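Local coordinates for protein leucine aminopeptidase (Legionella pneumophila, PDB 5GNE) that probably removes amino-terminal residues from peptides as a zinc-dependent aminopeptidase of the M28 family, at residues 131-134 and 135-138; 236-239 and 240-244. All coordinates share one frame; numbering follows the deposited sequence.

Contact 1: residues 131-134 and 135-138; sequences SRTG and VEAA
The guanidinium of R132 and the carboxylate of E136 meet one turn apart at the start of helix 132-151, with their planes 76° from each other. OE2 of E136 approaches R132 NH1 obliquely, at 2.8 Å, in a salt bridge whose exact geometry is uncertain because NH1 sits too close to the glutamate chain. E136 CG appears to lie at the guanidinium edge, but that placement is doubtful for the same reason. The R132 chain leaves CA with CG anti to the backbone N (chi1 -168°) and then bends at chi2, which folds its end over toward E136. The glutamate stays extended beyond CG, and the two chains cross at about a right angle. The other carboxylate oxygen, OE1 of E136, comes within 3.9 Å of T133 CG2, the two side chains crossing at a slant.

At the helix start, S131 is the N-cap. Its OG accepts from the backbone N of G134 at 3.1 Å, a fairly straight bond (159° at the hydrogen). N126 adds to this end: its OD1 bonds S131 OG and its backbone O bonds T133 OG1. The helical bonds then begin, V135 N to S131 O at 3.2 Å, E136 N to R132 O at 2.9 Å and A137 N to T133 O at 2.9 Å. CG2 of V135 also rests on S131 O, at 3.4 Å.

Capping satisfies an amide of the first turn that has no helical carbonyl to bond. The i to i+4 pairing of R132 with E136 on the outer side probably lets the two opposite charges partly neutralise each other, and the carboxylate near the helix start would probably also be stabilised by the helix dipole.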
ATOM      1  N   SER A 131       0.877 -18.806  -1.798  1.00 57.12           N
ATOM      2  CA  SER A 131       0.844 -19.640  -3.003  1.00 53.77           C
ATOM      3  C   SER A 131       2.016 -19.353  -3.938  1.00 60.29           C
ATOM      4  O   SER A 131       2.710 -18.345  -3.815  1.00 60.76           O
ATOM      5  CB  SER A 131      -0.481 -19.474  -3.764  1.00 52.39           C
ATOM      6  OG  SER A 131      -0.551 -18.239  -4.461  1.00 59.38           O
ATOM      7  N   ARG A 132       2.238 -20.283  -4.854  1.00 71.18           N
ATOM      8  CA  ARG A 132       3.272 -20.173  -5.865  1.00 74.48           C
ATOM      9  C   ARG A 132       2.970 -18.996  -6.796  1.00 68.26           C
ATOM     10  O   ARG A 132       3.867 -18.222  -7.144  1.00 63.37           O
ATOM     11  CB  ARG A 132       3.406 -21.500  -6.621  1.00 81.20           C
ATOM     12  CG  ARG A 132       4.646 -21.617  -7.501  1.00 97.02           C
ATOM     13  CD  ARG A 132       5.898 -21.191  -6.699  1.00112.94           C
ATOM     14  NE  ARG A 132       7.152 -21.180  -7.469  1.00126.50           N
ATOM     15  CZ  ARG A 132       7.399 -20.457  -8.561  1.00126.67           C
ATOM     16  NH1 ARG A 132       6.459 -19.704  -9.084  1.00129.01           N
ATOM     17  NH2 ARG A 132       8.586 -20.514  -9.158  1.00122.84           N
ATOM     18  N   THR A 133       1.718 -18.870  -7.226  1.00 59.48           N
ATOM     19  CA  THR A 133       1.350 -17.740  -8.068  1.00 57.03           C
ATOM     20  C   THR A 133       1.612 -16.426  -7.361  1.00 60.68           C
ATOM     21  O   THR A 133       2.106 -15.487  -7.974  1.00 65.85           O
ATOM     22  CB  THR A 133      -0.121 -17.792  -8.498  1.00 59.10           C
ATOM     23  OG1 THR A 133      -0.940 -18.148  -7.374  1.00 65.89           O
ATOM     24  CG2 THR A 133      -0.312 -18.816  -9.595  1.00 50.81           C
ATOM     25  N   GLY A 134       1.305 -16.370  -6.067  1.00 64.35           N
ATOM     26  CA  GLY A 134       1.621 -15.209  -5.254  1.00 51.89           C
ATOM     27  C   GLY A 134       3.096 -14.841  -5.298  1.00 49.74           C
ATOM     28  O   GLY A 134       3.448 -13.668  -5.340  1.00 54.14           O
ATOM     29  N   VAL A 135       3.961 -15.848  -5.314  1.00 49.41           N
ATOM     30  CA  VAL A 135       5.397 -15.631  -5.440  1.00 53.36           C
ATOM     31  C   VAL A 135       5.750 -15.126  -6.842  1.00 54.31           C
ATOM     32  O   VAL A 135       6.547 -14.203  -6.998  1.00 67.59           O
ATOM     33  CB  VAL A 135       6.182 -16.927  -5.122  1.00 57.61           C
ATOM     34  CG1 VAL A 135       7.660 -16.777  -5.473  1.00 45.83           C
ATOM     35  CG2 VAL A 135       5.974 -17.326  -3.654  1.00 47.56           C
ATOM     36  N   GLU A 136       5.160 -15.729  -7.863  1.00 53.96           N
ATOM     37  CA  GLU A 136       5.401 -15.294  -9.231  1.00 62.44           C
ATOM     38  C   GLU A 136       5.063 -13.841  -9.431  1.00 66.78           C
ATOM     39  O   GLU A 136       5.828 -13.104 -10.072  1.00 62.79           O
ATOM     40  CB  GLU A 136       4.593 -16.140 -10.216  1.00 66.05           C
ATOM     41  CG  GLU A 136       5.171 -17.499 -10.409  1.00 68.48           C
ATOM     42  CD  GLU A 136       4.217 -18.498 -11.031  1.00 85.28           C
ATOM     43  OE1 GLU A 136       3.105 -18.095 -11.418  1.00 95.66           O
ATOM     44  OE2 GLU A 136       4.587 -19.691 -11.138  1.00 86.10           O
ATOM     45  N   ALA A 137       3.943 -13.414  -8.850  1.00 57.73           N
ATOM     46  CA  ALA A 137       3.513 -12.038  -9.045  1.00 51.50           C
ATOM     47  C   ALA A 137       4.608 -11.091  -8.560  1.00 50.86           C
ATOM     48  O   ALA A 137       4.972 -10.132  -9.259  1.00 53.42           O
ATOM     49  CB  ALA A 137       2.191 -11.780  -8.350  1.00 47.12           C
ATOM     50  N   ALA A 138       5.203 -11.420  -7.423  1.00 43.97           N
ATOM     51  CA  ALA A 138       6.257 -10.587  -6.866  1.00 41.99           C
ATOM     52  C   ALA A 138       7.465 -10.606  -7.791  1.00 48.00           C
ATOM     53  O   ALA A 138       8.022  -9.559  -8.110  1.00 50.22           O
ATOM     54  CB  ALA A 138       6.630 -11.051  -5.470  1.00 35.48           C
TER

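Contact 2: residues 236-239 and 240-244; sequences AAEE and RGLIG. With ZN (zinc ion), chain C.
A236 O meets G244 in a CA-H...O contact, 3.1 Å to its CA, where the chain doubles back after strand 230-235. A237 CB packs on I243 CG2 at 3.5 Å, and A237 O accepts from R240 N at 2.9 Å, closing a type I turn with the donor well above the carbonyl plane. E238 follows: its O takes L242 N at 3.2 Å, again from above the plane, while its side chain runs side by side with L242, CD2 lying 3.7 Å from OE2. With the E238 chain bent at chi2 (-89°), E238 OE2 accepts a hydrogen bond from a water that is itself bound to zinc, 2.1 Å from the metal. The consecutive glutamates are characteristic of M28 peptidases, in whose relatives the first serves as general base and the second as metal ligand. Here E239 OE2 binds zinc at 2.3 Å, with D204 and H344 completing the protein ligands. The R240 chain passes along the E239 carbonyl before its guanidinium forms a salt bridge with D196. A type I' turn, R240 to I243, leads into helix 243-254.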
ATOM      1  N   ALA A 236       4.233  -7.517  -0.057  1.00 39.94           N
ATOM      2  CA  ALA A 236       3.695  -8.864   0.112  1.00 41.22           C
ATOM      3  C   ALA A 236       2.650  -8.861   1.230  1.00 36.04           C
ATOM      4  O   ALA A 236       2.634  -7.973   2.055  1.00 30.59           O
ATOM      5  CB  ALA A 236       4.806  -9.823   0.438  1.00 35.34           C
ATOM      6  N   ALA A 237       1.781  -9.862   1.234  1.00 35.19           N
ATOM      7  CA  ALA A 237       1.007 -10.235   2.410  1.00 34.53           C
ATOM      8  C   ALA A 237       0.231  -9.115   3.105  1.00 41.65           C
ATOM      9  O   ALA A 237       0.031  -9.151   4.339  1.00 37.94           O
ATOM     10  CB  ALA A 237       1.966 -10.883   3.429  1.00 37.84           C
ATOM     11  N   GLU A 238      -0.235  -8.136   2.342  1.00 35.66           N
ATOM     12  CA  GLU A 238      -1.053  -7.092   2.960  1.00 35.39           C
ATOM     13  C   GLU A 238      -2.333  -7.693   3.541  1.00 34.15           C
ATOM     14  O   GLU A 238      -2.870  -7.205   4.529  1.00 36.33           O
ATOM     15  CB  GLU A 238      -1.371  -5.990   1.960  1.00 31.36           C
ATOM     16  CG  GLU A 238      -2.151  -4.812   2.527  1.00 30.90           C
ATOM     17  CD  GLU A 238      -3.664  -5.005   2.438  1.00 42.38           C
ATOM     18  OE1 GLU A 238      -4.114  -6.010   1.831  1.00 43.49           O
ATOM     19  OE2 GLU A 238      -4.406  -4.149   2.970  1.00 36.68           O
ATOM     20  N   GLU A 239      -2.789  -8.780   2.932  1.00 37.90           N
ATOM     21  CA  GLU A 239      -4.015  -9.448   3.350  1.00 33.93           C
ATOM     22  C   GLU A 239      -3.772 -10.321   4.571  1.00 33.32           C
ATOM     23  O   GLU A 239      -4.670 -11.004   5.036  1.00 47.73           O
ATOM     24  CB  GLU A 239      -4.617 -10.254   2.176  1.00 38.60           C
ATOM     25  CG  GLU A 239      -5.089  -9.364   0.963  1.00 51.20           C
ATOM     26  CD  GLU A 239      -6.298  -8.508   1.306  1.00 54.56           C
ATOM     27  OE1 GLU A 239      -6.716  -8.576   2.484  1.00 65.97           O
ATOM     28  OE2 GLU A 239      -6.846  -7.787   0.421  1.00 40.78           O
ATOM     29  N   ARG A 240      -2.562 -10.258   5.114  1.00 37.93           N
ATOM     30  CA  ARG A 240      -2.200 -10.984   6.348  1.00 38.46           C
ATOM     31  C   ARG A 240      -1.786 -10.006   7.445  1.00 37.80           C
ATOM     32  O   ARG A 240      -0.660 -10.048   7.940  1.00 47.45           O
ATOM     33  CB  ARG A 240      -1.053 -11.986   6.069  1.00 35.75           C
ATOM     34  CG  ARG A 240      -1.245 -12.766   4.754  1.00 32.41           C
ATOM     35  CD  ARG A 240      -2.405 -13.776   4.847  1.00 32.34           C
ATOM     36  NE  ARG A 240      -2.574 -14.455   3.576  1.00 58.95           N
ATOM     37  CZ  ARG A 240      -3.211 -15.609   3.379  1.00 55.45           C
ATOM     38  NH1 ARG A 240      -3.738 -16.286   4.392  1.00 51.42           N
ATOM     39  NH2 ARG A 240      -3.280 -16.103   2.147  1.00 48.33           N
ATOM     40  N   GLY A 241      -2.685  -9.106   7.813  1.00 39.44           N
ATOM     41  CA  GLY A 241      -2.396  -8.119   8.837  1.00 35.82           C
ATOM     42  C   GLY A 241      -1.259  -7.168   8.511  1.00 40.69           C
ATOM     43  O   GLY A 241      -0.472  -6.790   9.386  1.00 34.51           O
ATOM     44  N   LEU A 242      -1.148  -6.816   7.237  1.00 33.41           N
ATOM     45  CA  LEU A 242      -0.184  -5.807   6.779  1.00 35.14           C
ATOM     46  C   LEU A 242       1.264  -6.197   7.036  1.00 37.55           C
ATOM     47  O   LEU A 242       2.137  -5.336   7.123  1.00 42.58           O
ATOM     48  CB  LEU A 242      -0.458  -4.443   7.437  1.00 34.53           C
ATOM     49  CG  LEU A 242      -1.921  -3.999   7.548  1.00 35.40           C
ATOM     50  CD1 LEU A 242      -2.010  -2.585   8.128  1.00 33.15           C
ATOM     51  CD2 LEU A 242      -2.631  -4.111   6.231  1.00 42.81           C
ATOM     52  N   ILE A 243       1.540  -7.489   7.126  1.00 31.29           N
ATOM     53  CA  ILE A 243       2.873  -7.898   7.567  1.00 41.95           C
ATOM     54  C   ILE A 243       3.978  -7.602   6.533  1.00 42.14           C
ATOM     55  O   ILE A 243       5.106  -7.296   6.931  1.00 44.11           O
ATOM     56  CB  ILE A 243       2.906  -9.396   7.990  1.00 41.07           C
ATOM     57  CG1 ILE A 243       4.232  -9.713   8.708  1.00 48.02           C
ATOM     58  CG2 ILE A 243       2.677 -10.300   6.804  1.00 40.24           C
ATOM     59  CD1 ILE A 243       4.398 -11.159   9.184  1.00 30.24           C
ATOM     60  N   GLY A 244       3.670  -7.646   5.230  1.00 38.22           N
ATOM     61  CA  GLY A 244       4.689  -7.334   4.232  1.00 28.30           C
ATOM     62  C   GLY A 244       5.295  -5.942   4.389  1.00 36.90           C
ATOM     63  O   GLY A 244       6.537  -5.810   4.551  1.00 37.03           O
TER
HETATM   64 ZN    ZN C 401      -7.763  -5.768   1.187  1.00112.49          ZN
HETATM   65  O   HOH W   1      -7.509  -3.933   2.090  1.00 37.49           O

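How the contacts relate
Contact 1 closes before contact 2 opens; roughly a hundred residues separate them along the chain. Their centres are 14 Å apart and their nearest atoms about 6 Å, with no direct touch. Contact 1 begins helix 132-151, while contact 2 is the loop that leaves strand 230-235 of the mixed sheet and enters helix 243-254. Q170, at the start of the neighbouring strand 170-177, joins the two: its NE2 bonds the carbonyl of G134 and its OE1 accepts from A237 N. The start of helix 132-151 is thereby tied, through one amide side chain, to the loop carrying the zinc ligand E239, beside the active site.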